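Chitinase (Paenibacillus sp. FPU-7, PDB 5GZT) probably hydrolyses internal beta-1,4-linkages between N-acetylglucosamine units of chitin and chitodextrins, as an endo-acting chitinase. Local coordinates at residues A457-T470 / S512-A524. Sequence-based numbering, arbitrary orientation.
Sequences AGASKTYTDSVELT and STVKLYLNNGVPA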
loop_
_atom_site.group_PDB
_atom_site.type_symbol
_atom_site.label_atom_id
_atom_site.label_comp_id
_atom_site.label_asym_id
_atom_site.label_seq_id
_atom_site.Cartn_x
_atom_site.Cartn_y
_atom_site.Cartn_z
ATOM N N ALA B 457 -10.422 10.029 -1.900
ATOM C CA ALA B 457 -10.830 11.395 -2.180
ATOM C C ALA B 457 -10.594 11.815 -3.635
ATOM O O ALA B 457 -9.623 11.391 -4.253
ATOM C CB ALA B 457 -10.022 12.297 -1.287
ATOM N N GLY B 458 -11.421 12.731 -4.095
ATOM C CA GLY B 458 -11.344 13.289 -5.392
ATOM C C GLY B 458 -10.169 14.198 -5.512
ATOM O O GLY B 458 -9.741 14.867 -4.538
ATOM N N ALA B 459 -9.661 14.265 -6.744
ATOM C CA ALA B 459 -8.540 15.130 -7.043
ATOM C C ALA B 459 -8.980 16.553 -7.325
ATOM O O ALA B 459 -8.186 17.496 -7.204
ATOM C CB ALA B 459 -7.683 14.557 -8.185
ATOM N N SER B 460 -10.214 16.749 -7.717
ATOM C CA SER B 460 -10.609 18.098 -8.173
ATOM C C SER B 460 -10.737 19.152 -7.045
ATOM O O SER B 460 -10.942 18.829 -5.863
ATOM C CB SER B 460 -11.931 18.052 -8.923
ATOM O OG SER B 460 -13.000 17.573 -8.085
ATOM N N LYS B 461 -10.635 20.413 -7.445
ATOM C CA LYS B 461 -10.971 21.501 -6.546
ATOM C C LYS B 461 -12.465 21.392 -6.100
ATOM O O LYS B 461 -12.739 21.621 -4.938
ATOM C CB LYS B 461 -10.624 22.874 -7.138
ATOM C CG LYS B 461 -10.998 23.968 -6.123
ATOM C CD LYS B 461 -10.026 25.132 -5.972
ATOM C CE LYS B 461 -10.634 26.269 -5.102
ATOM N NZ LYS B 461 -11.929 26.801 -5.699
ATOM N N THR B 462 -13.379 20.974 -6.993
ATOM C CA THR B 462 -14.785 20.717 -6.624
ATOM C C THR B 462 -14.899 19.766 -5.457
ATOM O O THR B 462 -15.641 20.014 -4.492
ATOM C CB THR B 462 -15.572 20.150 -7.790
ATOM O OG1 THR B 462 -15.436 21.021 -8.916
ATOM C CG2 THR B 462 -17.044 20.011 -7.454
ATOM N N TYR B 463 -14.141 18.689 -5.502
ATOM C CA TYR B 463 -14.135 17.788 -4.375
ATOM C C TYR B 463 -13.631 18.439 -3.056
ATOM O O TYR B 463 -14.224 18.224 -2.029
ATOM C CB TYR B 463 -13.298 16.518 -4.653
ATOM C CG TYR B 463 -13.356 15.561 -3.503
ATOM C CD1 TYR B 463 -12.481 15.674 -2.485
ATOM C CD2 TYR B 463 -14.367 14.556 -3.408
ATOM C CE1 TYR B 463 -12.557 14.837 -1.365
ATOM C CE2 TYR B 463 -14.445 13.718 -2.296
ATOM C CZ TYR B 463 -13.557 13.881 -1.262
ATOM O OH TYR B 463 -13.500 13.042 -0.159
ATOM N N THR B 464 -12.501 19.127 -3.065
ATOM C CA THR B 464 -11.943 19.752 -1.846
ATOM C C THR B 464 -12.914 20.841 -1.204
ATOM O O THR B 464 -12.996 21.009 0.028
ATOM C CB THR B 464 -10.543 20.358 -2.127
ATOM O OG1 THR B 464 -10.603 21.157 -3.282
ATOM C CG2 THR B 464 -9.530 19.243 -2.361
ATOM N N ASP B 465 -13.611 21.522 -2.101
ATOM C CA ASP B 465 -14.689 22.480 -1.810
ATOM C C ASP B 465 -15.944 21.829 -1.231
ATOM O O ASP B 465 -16.771 22.535 -0.691
ATOM C CB ASP B 465 -15.119 23.198 -3.087
ATOM C CG ASP B 465 -14.166 24.315 -3.507
ATOM O OD1 ASP B 465 -13.261 24.748 -2.765
ATOM O OD2 ASP B 465 -14.371 24.800 -4.613
ATOM N N SER B 466 -16.080 20.504 -1.346
ATOM C CA SER B 466 -17.264 19.774 -0.936
ATOM C C SER B 466 -17.071 19.023 0.366
ATOM O O SER B 466 -18.021 18.409 0.863
ATOM C CB SER B 466 -17.664 18.784 -2.041
ATOM O OG SER B 466 -17.962 19.477 -3.256
ATOM N N VAL B 467 -15.878 19.081 0.943
ATOM C CA VAL B 467 -15.608 18.365 2.175
ATOM C C VAL B 467 -14.783 19.273 3.091
ATOM O O VAL B 467 -14.304 20.339 2.662
ATOM C CB VAL B 467 -14.872 17.003 1.959
ATOM C CG1 VAL B 467 -15.614 16.081 0.990
ATOM C CG2 VAL B 467 -13.472 17.231 1.428
ATOM N N GLU B 468 -14.657 18.829 4.338
ATOM C CA GLU B 468 -14.052 19.616 5.447
ATOM C C GLU B 468 -12.726 19.020 5.847
ATOM O O GLU B 468 -12.597 18.287 6.851
ATOM C CB GLU B 468 -15.033 19.737 6.654
ATOM C CG GLU B 468 -16.389 20.377 6.277
ATOM C CD GLU B 468 -17.388 20.538 7.459
ATOM O OE1 GLU B 468 -17.608 19.583 8.246
ATOM O OE2 GLU B 468 -17.949 21.650 7.552
ATOM N N LEU B 469 -11.712 19.322 5.029
ATOM C CA LEU B 469 -10.471 18.564 5.103
ATOM C C LEU B 469 -9.821 18.687 6.455
ATOM O O LEU B 469 -9.396 17.676 7.073
ATOM C CB LEU B 469 -9.489 18.962 3.968
ATOM C CG LEU B 469 -9.958 18.638 2.554
ATOM C CD1 LEU B 469 -9.098 19.361 1.547
ATOM C CD2 LEU B 469 -9.898 17.142 2.332
ATOM N N THR B 470 -9.742 19.927 6.930
ATOM C CA THR B 470 -9.104 20.197 8.213
ATOM C C THR B 470 -9.932 19.511 9.282
ATOM O O THR B 470 -9.376 18.886 10.201
ATOM C CB THR B 470 -8.986 21.733 8.446
ATOM O OG1 THR B 470 -7.929 22.263 7.611
ATOM C CG2 THR B 470 -8.675 22.035 9.925
ATOM N N SER B 512 -0.101 18.568 -8.869
ATOM C CA SER B 512 -1.166 19.554 -8.682
ATOM C C SER B 512 -2.112 19.151 -7.576
ATOM O O SER B 512 -2.501 20.016 -6.784
ATOM C CB SER B 512 -1.900 19.905 -9.979
ATOM O OG SER B 512 -2.793 18.862 -10.398
ATOM N N THR B 513 -2.432 17.863 -7.465
ATOM C CA THR B 513 -3.344 17.404 -6.442
ATOM C C THR B 513 -2.765 17.441 -5.043
ATOM O O THR B 513 -3.427 17.877 -4.065
ATOM C CB THR B 513 -3.872 15.995 -6.755
ATOM O OG1 THR B 513 -4.434 16.030 -8.073
ATOM C CG2 THR B 513 -4.946 15.576 -5.814
ATOM N N VAL B 514 -1.550 16.960 -4.905
ATOM C CA VAL B 514 -0.900 16.938 -3.651
ATOM C C VAL B 514 -0.713 18.385 -3.168
ATOM O O VAL B 514 -0.893 18.640 -1.974
ATOM C CB VAL B 514 0.440 16.214 -3.704
ATOM C CG1 VAL B 514 1.253 16.466 -2.438
ATOM C CG2 VAL B 514 0.217 14.683 -3.916
ATOM N N LYS B 515 -0.453 19.316 -4.087
ATOM C CA LYS B 515 -0.233 20.711 -3.721
ATOM C C LYS B 515 -1.596 21.286 -3.227
ATOM O O LYS B 515 -1.606 22.031 -2.275
ATOM C CB LYS B 515 0.304 21.508 -4.870
ATOM C CG LYS B 515 1.781 21.289 -5.091
ATOM C CD LYS B 515 2.217 21.961 -6.413
ATOM C CE LYS B 515 3.708 21.834 -6.521
ATOM N NZ LYS B 515 4.393 22.113 -7.800
ATOM N N LEU B 516 -2.700 20.916 -3.870
ATOM C CA LEU B 516 -4.022 21.344 -3.457
ATOM C C LEU B 516 -4.346 20.861 -2.059
ATOM O O LEU B 516 -4.799 21.644 -1.206
ATOM C CB LEU B 516 -5.112 20.933 -4.451
ATOM C CG LEU B 516 -6.586 21.046 -4.047
ATOM C CD1 LEU B 516 -7.069 22.534 -4.066
ATOM C CD2 LEU B 516 -7.427 20.212 -4.994
ATOM N N TYR B 517 -4.081 19.610 -1.791
ATOM C CA TYR B 517 -4.359 19.035 -0.510
ATOM C C TYR B 517 -3.464 19.650 0.591
ATOM O O TYR B 517 -3.994 20.076 1.657
ATOM C CB TYR B 517 -4.309 17.496 -0.516
ATOM C CG TYR B 517 -5.597 16.884 -0.975
ATOM C CD1 TYR B 517 -6.010 16.986 -2.300
ATOM C CD2 TYR B 517 -6.468 16.292 -0.064
ATOM C CE1 TYR B 517 -7.251 16.553 -2.705
ATOM C CE2 TYR B 517 -7.684 15.852 -0.464
ATOM C CZ TYR B 517 -8.071 15.968 -1.775
ATOM O OH TYR B 517 -9.312 15.427 -2.145
ATOM N N LEU B 518 -2.152 19.739 0.338
ATOM C CA LEU B 518 -1.244 20.345 1.315
ATOM C C LEU B 518 -1.655 21.823 1.605
ATOM O O LEU B 518 -1.629 22.255 2.723
ATOM C CB LEU B 518 0.186 20.315 0.860
ATOM C CG LEU B 518 0.924 18.992 0.678
ATOM C CD1 LEU B 518 2.267 19.278 0.036
ATOM C CD2 LEU B 518 1.140 18.282 1.987
ATOM N N ASN B 519 -2.078 22.525 0.584
ATOM C CA ASN B 519 -2.540 23.878 0.695
ATOM C C ASN B 519 -3.824 24.056 1.501
ATOM O O ASN B 519 -4.115 25.181 1.914
ATOM C CB ASN B 519 -2.745 24.472 -0.709
ATOM C CG ASN B 519 -1.407 24.956 -1.355
ATOM O OD1 ASN B 519 -0.381 25.091 -0.670
ATOM N ND2 ASN B 519 -1.421 25.210 -2.679
ATOM N N ASN B 520 -4.592 22.991 1.686
ATOM C CA ASN B 520 -5.755 23.011 2.559
ATOM C C ASN B 520 -5.470 22.473 3.972
ATOM O O ASN B 520 -6.372 22.223 4.737
ATOM C CB ASN B 520 -6.881 22.241 1.890
ATOM C CG ASN B 520 -7.594 23.052 0.855
ATOM O OD1 ASN B 520 -8.424 23.884 1.196
ATOM N ND2 ASN B 520 -7.291 22.820 -0.431
ATOM N N GLY B 521 -4.223 22.277 4.340
ATOM C CA GLY B 521 -3.930 21.826 5.674
ATOM C C GLY B 521 -3.735 20.360 5.842
ATOM O O GLY B 521 -3.372 19.948 6.946
ATOM N N VAL B 522 -3.959 19.522 4.809
ATOM C CA VAL B 522 -3.786 18.098 5.071
ATOM C C VAL B 522 -2.288 17.815 5.165
ATOM O O VAL B 522 -1.535 18.262 4.318
ATOM C CB VAL B 522 -4.475 17.216 4.021
ATOM C CG1 VAL B 522 -4.373 15.760 4.387
ATOM C CG2 VAL B 522 -5.916 17.699 3.768
ATOM N N PRO B 523 -1.834 17.078 6.205
ATOM C CA PRO B 523 -0.448 16.754 6.323
ATOM C C PRO B 523 0.081 15.747 5.271
ATOM O O PRO B 523 -0.578 14.746 5.027
ATOM C CB PRO B 523 -0.355 16.041 7.698
ATOM C CG PRO B 523 -1.604 16.425 8.411
ATOM C CD PRO B 523 -2.602 16.601 7.351
ATOM N N ALA B 524 1.331 15.915 4.860
ATOM C CA ALA B 524 1.983 15.020 3.862
ATOM C C ALA B 524 1.868 13.563 4.272
ATOM O O ALA B 524 1.393 12.732 3.473
ATOM C CB ALA B 524 3.461 15.427 3.620
HETATM O O HOH W 1 -8.429 23.672 5.387
#
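Tyr517 reaches across from helix 510-519 and gives its phenol hydrogen to the backbone carbonyl of Gly458, with only 2.5 Å between Tyr517 OH and Gly458 O, a very short hydrogen bond. The carbonyl oxygen sits at the edge of the phenol ring, near its plane. Around the hydroxyl the fit is close: Ala457 CB lies 3.3 Å from Tyr517 OH, and Tyr463, its side chain crossing at about a right angle, brings CD1 to 3.2 Å from the same oxygen. Tyr463 also lays a ring face over Gly458 N, and a side chain on Gly458 would collide with Tyr463 CB.

Further along the phenol, Thr464 CG2 stands 3.5 Å from Tyr517 CE1, and Leu469 CD2 comes to Tyr517 CE2 from the same side of the ring, opposite Ala457 CB. The same Thr464 methyl meets Leu516 CD2 tip to tip. The Thr464 hydroxyl, set between backbone N and carbonyl carbon (chi1 50°), turns back to bond Lys461 O, which leaves the methyl facing the other helix. With an alanine at Tyr517, Gly458 O is likely to lose this donor and a gap would probably open between Ala457 on one side and Thr464 and Leu469 on the other.

Beyond the helix, Gly521 with its positive phi closes a Schellman motif, Val522 N bonding back to Tyr517 O. Val522 CG2 packs 3.8 Å from Leu469 CB, and a water donates to Asn520 O while also bonding Thr470 OG1.

The contact lies in the first family 18 TIM barrel, where strand 452-457 runs into the loop and short helices that lean on helix 510-519; Leu481 of the adjoining strand also touches Tyr517. The short bond thus ties Gly458 to helix 510-519 amid apolar contacts, with water bridging the more exposed end.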